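Putative NADPH-dependent oxidoreductase (Desulfitobacterium hafniense DCB-2, PDB 3DB2) probably catalyses an NADP(H)-dependent redox reaction on an unspecified substrate, as a two-domain dehydrogenase with a Rossmann-fold nucleotide-binding domain. Local coordinates at residues C[32-43]-C[50-61]. Sequence-based numbering, arbitrary orientation.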
loop_
_atom_site.group_PDB
_atom_site.type_symbol
_atom_site.label_atom_id
_atom_site.label_comp_id
_atom_site.label_asym_id
_atom_site.label_seq_id
_atom_site.Cartn_x
_atom_site.Cartn_y
_atom_site.Cartn_z
ATOM N N LEU C 32 39.215 -10.509 -11.907
ATOM C CA LEU C 32 39.614 -9.407 -11.039
ATOM C C LEU C 32 41.137 -9.243 -11.073
ATOM O O LEU C 32 41.844 -10.139 -10.609
ATOM C CB LEU C 32 39.121 -9.637 -9.635
ATOM C CG LEU C 32 39.214 -8.646 -8.490
ATOM C CD1 LEU C 32 38.925 -7.200 -8.821
ATOM C CD2 LEU C 32 38.222 -9.060 -7.393
ATOM N N VAL C 33 41.574 -8.113 -11.596
ATOM C CA VAL C 33 42.951 -7.705 -11.794
ATOM C C VAL C 33 43.502 -6.907 -10.621
ATOM O O VAL C 33 44.558 -7.170 -10.027
ATOM C CB VAL C 33 43.068 -6.810 -13.055
ATOM C CG1 VAL C 33 44.502 -6.318 -13.198
ATOM C CG2 VAL C 33 42.623 -7.506 -14.320
ATOM N N THR C 34 42.789 -5.859 -10.189
ATOM C CA THR C 34 43.317 -5.023 -9.128
ATOM C C THR C 34 42.167 -4.373 -8.375
ATOM O O THR C 34 40.983 -4.576 -8.672
ATOM C CB THR C 34 44.311 -3.997 -9.711
ATOM O OG1 THR C 34 45.016 -3.353 -8.653
ATOM C CG2 THR C 34 43.587 -2.934 -10.521
ATOM N N CYS C 35 42.529 -3.594 -7.374
ATOM C CA CYS C 35 41.621 -2.860 -6.518
ATOM C C CYS C 35 42.262 -1.569 -6.027
ATOM O O CYS C 35 43.494 -1.365 -5.936
ATOM C CB CYS C 35 41.176 -3.784 -5.388
ATOM S SG CYS C 35 42.438 -3.965 -4.079
ATOM N N TYR C 36 41.392 -0.619 -5.708
ATOM C CA TYR C 36 41.772 0.663 -5.119
ATOM C C TYR C 36 40.807 1.003 -3.985
ATOM O O TYR C 36 39.622 0.774 -4.144
ATOM C CB TYR C 36 41.796 1.749 -6.198
ATOM C CG TYR C 36 42.129 3.094 -5.596
ATOM C CD1 TYR C 36 43.434 3.434 -5.268
ATOM C CD2 TYR C 36 41.114 4.011 -5.353
ATOM C CE1 TYR C 36 43.735 4.668 -4.712
ATOM C CE2 TYR C 36 41.401 5.247 -4.799
ATOM C CZ TYR C 36 42.706 5.566 -4.487
ATOM O OH TYR C 36 42.980 6.798 -3.928
ATOM N N SER C 37 41.350 1.516 -2.904
ATOM C CA SER C 37 40.768 2.249 -1.800
ATOM C C SER C 37 41.746 3.341 -1.379
ATOM O O SER C 37 42.927 3.193 -1.703
ATOM C CB SER C 37 40.466 1.345 -0.606
ATOM O OG SER C 37 39.092 1.410 -0.239
ATOM N N ARG C 38 41.297 4.386 -0.711
ATOM C CA ARG C 38 42.253 5.407 -0.254
ATOM C C ARG C 38 43.172 4.832 0.820
ATOM O O ARG C 38 44.384 5.055 0.873
ATOM C CB ARG C 38 41.505 6.640 0.234
ATOM C CG ARG C 38 40.507 7.220 -0.762
ATOM C CD ARG C 38 39.160 7.549 -0.123
ATOM N NE ARG C 38 38.107 6.627 -0.574
ATOM C CZ ARG C 38 36.896 6.596 -0.016
ATOM N NH1 ARG C 38 36.628 7.430 0.990
ATOM N NH2 ARG C 38 35.966 5.754 -0.448
ATOM N N THR C 39 42.568 4.032 1.703
ATOM C CA THR C 39 43.263 3.350 2.782
ATOM C C THR C 39 43.986 2.088 2.326
ATOM O O THR C 39 43.306 1.171 1.868
ATOM C CB THR C 39 42.256 2.924 3.881
ATOM O OG1 THR C 39 41.552 4.084 4.338
ATOM C CG2 THR C 39 42.978 2.299 5.061
ATOM N N GLU C 40 45.301 2.092 2.502
ATOM C CA GLU C 40 46.222 1.006 2.221
ATOM C C GLU C 40 45.722 -0.316 2.812
ATOM O O GLU C 40 45.720 -1.367 2.173
ATOM C CB GLU C 40 47.639 1.277 2.762
ATOM C CG GLU C 40 48.454 0.050 3.117
ATOM C CD GLU C 40 49.956 0.259 3.149
ATOM O OE1 GLU C 40 50.502 0.763 4.158
ATOM O OE2 GLU C 40 50.648 -0.086 2.163
ATOM N N ASP C 41 45.293 -0.262 4.065
ATOM C CA ASP C 41 44.788 -1.436 4.755
ATOM C C ASP C 41 43.567 -1.984 4.018
ATOM O O ASP C 41 43.440 -3.194 3.824
ATOM C CB ASP C 41 44.469 -1.015 6.185
ATOM C CG ASP C 41 45.730 -0.968 7.042
ATOM O OD1 ASP C 41 46.797 -1.452 6.596
ATOM O OD2 ASP C 41 45.656 -0.442 8.168
ATOM N N LYS C 42 42.668 -1.088 3.601
ATOM C CA LYS C 42 41.495 -1.577 2.853
ATOM C C LYS C 42 41.970 -2.298 1.604
ATOM O O LYS C 42 41.438 -3.329 1.185
ATOM C CB LYS C 42 40.551 -0.424 2.574
ATOM C CG LYS C 42 39.351 -0.310 3.495
ATOM C CD LYS C 42 38.724 1.062 3.433
ATOM C CE LYS C 42 37.905 1.429 4.651
ATOM N NZ LYS C 42 37.084 2.653 4.402
ATOM N N ARG C 43 43.016 -1.802 0.935
ATOM C CA ARG C 43 43.455 -2.494 -0.277
ATOM C C ARG C 43 44.160 -3.781 0.125
ATOM O O ARG C 43 44.102 -4.788 -0.577
ATOM C CB ARG C 43 44.388 -1.639 -1.119
ATOM C CG ARG C 43 43.757 -0.350 -1.620
ATOM C CD ARG C 43 44.139 0.850 -0.779
ATOM N NE ARG C 43 45.567 1.152 -0.852
ATOM C CZ ARG C 43 46.176 2.311 -0.964
ATOM N NH1 ARG C 43 45.521 3.456 -1.030
ATOM N NH2 ARG C 43 47.507 2.297 -1.002
ATOM N N TYR C 50 40.762 -11.761 -2.394
ATOM C CA TYR C 50 40.389 -12.164 -3.750
ATOM C C TYR C 50 41.633 -12.379 -4.575
ATOM O O TYR C 50 41.634 -12.743 -5.751
ATOM C CB TYR C 50 39.428 -11.096 -4.313
ATOM C CG TYR C 50 38.190 -10.998 -3.436
ATOM C CD1 TYR C 50 37.214 -11.999 -3.503
ATOM C CD2 TYR C 50 37.971 -9.957 -2.564
ATOM C CE1 TYR C 50 36.077 -11.943 -2.722
ATOM C CE2 TYR C 50 36.836 -9.893 -1.779
ATOM C CZ TYR C 50 35.889 -10.906 -1.863
ATOM O OH TYR C 50 34.755 -10.844 -1.088
ATOM N N ASN C 51 42.818 -12.187 -3.970
ATOM C CA ASN C 51 44.050 -12.406 -4.727
ATOM C C ASN C 51 44.173 -11.629 -6.032
ATOM O O ASN C 51 44.334 -12.128 -7.148
ATOM C CB ASN C 51 44.217 -13.894 -5.076
ATOM C CG ASN C 51 45.719 -14.166 -4.886
ATOM O OD1 ASN C 51 46.197 -13.957 -3.767
ATOM N ND2 ASN C 51 46.372 -14.580 -5.958
ATOM N N CYS C 52 44.107 -10.310 -5.939
ATOM C CA CYS C 52 44.401 -9.487 -7.122
ATOM C C CYS C 52 45.507 -8.518 -6.711
ATOM O O CYS C 52 46.017 -8.707 -5.593
ATOM C CB CYS C 52 43.134 -8.789 -7.572
ATOM S SG CYS C 52 42.260 -7.896 -6.261
ATOM N N ALA C 53 45.833 -7.549 -7.558
ATOM C CA ALA C 53 46.717 -6.464 -7.204
ATOM C C ALA C 53 45.955 -5.402 -6.412
ATOM O O ALA C 53 44.737 -5.346 -6.302
ATOM C CB ALA C 53 47.378 -5.820 -8.424
ATOM N N GLY C 54 46.697 -4.498 -5.810
ATOM C CA GLY C 54 46.189 -3.296 -5.166
ATOM C C GLY C 54 46.976 -2.128 -5.765
ATOM O O GLY C 54 48.167 -2.233 -6.078
ATOM N N ASP C 55 46.327 -0.990 -5.957
ATOM C CA ASP C 55 47.064 0.141 -6.537
ATOM C C ASP C 55 47.053 1.283 -5.539
ATOM O O ASP C 55 46.039 1.579 -4.909
ATOM C CB ASP C 55 46.433 0.465 -7.878
ATOM C CG ASP C 55 46.920 -0.453 -8.979
ATOM O OD1 ASP C 55 48.147 -0.532 -9.135
ATOM O OD2 ASP C 55 46.106 -1.076 -9.690
ATOM N N ALA C 56 48.194 1.945 -5.370
ATOM C CA ALA C 56 48.320 3.047 -4.426
ATOM C C ALA C 56 47.556 4.283 -4.893
ATOM O O ALA C 56 47.125 5.097 -4.075
ATOM C CB ALA C 56 49.786 3.379 -4.220
ATOM N N THR C 57 47.411 4.444 -6.201
ATOM C CA THR C 57 46.784 5.634 -6.758
ATOM C C THR C 57 45.801 5.261 -7.865
ATOM O O THR C 57 45.917 4.204 -8.497
ATOM C CB THR C 57 47.886 6.563 -7.290
ATOM O OG1 THR C 57 48.800 5.797 -8.083
ATOM C CG2 THR C 57 48.750 7.090 -6.150
HETATM N N MSE C 58 44.834 6.129 -8.112
HETATM C CA MSE C 58 43.844 5.826 -9.159
HETATM C C MSE C 58 44.548 5.763 -10.508
HETATM O O MSE C 58 44.171 4.988 -11.374
HETATM C CB MSE C 58 42.787 6.944 -9.168
HETATM C CG MSE C 58 41.617 6.669 -8.223
HETATM SE SE MSE C 58 40.695 5.002 -8.657
HETATM C CE MSE C 58 39.676 5.724 -10.158
ATOM N N GLU C 59 45.560 6.615 -10.664
ATOM C CA GLU C 59 46.299 6.708 -11.929
ATOM C C GLU C 59 46.949 5.370 -12.240
ATOM O O GLU C 59 47.035 4.841 -13.346
ATOM C CB GLU C 59 47.297 7.855 -11.783
ATOM C CG GLU C 59 46.697 9.242 -11.688
ATOM C CD GLU C 59 45.979 9.596 -10.406
ATOM O OE1 GLU C 59 46.383 9.183 -9.296
ATOM O OE2 GLU C 59 44.969 10.332 -10.499
ATOM N N ALA C 60 47.416 4.711 -11.203
ATOM C CA ALA C 60 48.179 3.471 -11.287
ATOM C C ALA C 60 47.225 2.370 -11.744
ATOM O O ALA C 60 47.523 1.490 -12.544
ATOM C CB ALA C 60 48.820 3.168 -9.950
ATOM N N LEU C 61 46.004 2.452 -11.194
ATOM C CA LEU C 61 44.960 1.482 -11.588
ATOM C C LEU C 61 44.594 1.710 -13.043
ATOM O O LEU C 61 44.523 0.794 -13.870
ATOM C CB LEU C 61 43.772 1.631 -10.647
ATOM C CG LEU C 61 42.579 0.685 -10.739
ATOM C CD1 LEU C 61 41.985 0.527 -9.349
ATOM C CD2 LEU C 61 41.595 1.241 -11.752
HETATM O O HOH W 1 43.865 -12.086 -9.882
HETATM O O HOH W 2 45.581 7.399 -3.117
#
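The Tyr36 ring carries CG of selenomethionine Met58 over one face, 4.0 Å from the ring centroid to that CG, while the selenium atom sits obliquely beside CD2 in a Met-aromatic contact. The contact joins the two strands of a beta-alpha-beta unit of the Rossmann fold, strand 30-36 running on through helix 40-50 to the short edge strand 53-54, and brings in the start of helix 58-62 that follows. At the ring's edge lie the carbonyl oxygens of Asp55 and Ala56, and a water in the ring plane bridges Tyr36 OH to Ala56 O. In the modelled conformer of Arg43 given here, the guanidinium has Asp55 O over the centre of one face and Glu40 CA against the opposite one; its NH1 bonds to Ser37 O at 2.7 Å. With CG anti to the backbone N (chi1 178°), the Tyr36 ring is set beside the backbone of 55-57 and against Met58. Separately, Tyr36 CB packs 3.4 Å from Leu61 CD1. With an alanine in place of Tyr36, the Met58 side chain would probably lose its aromatic partner and the bridging water one of its two bonds. Two backbone bonds link 50-61 to strand 30-36, Ala53 N to Val33 O at 2.8 Å and Asp55 N to Cys35 O at 2.9 Å. Asp55 OD2 also pairs with Arg64 in a salt bridge, and Thr34 OG1 donates to this same oxygen at 2.7 Å, approaching from above the carboxylate plane.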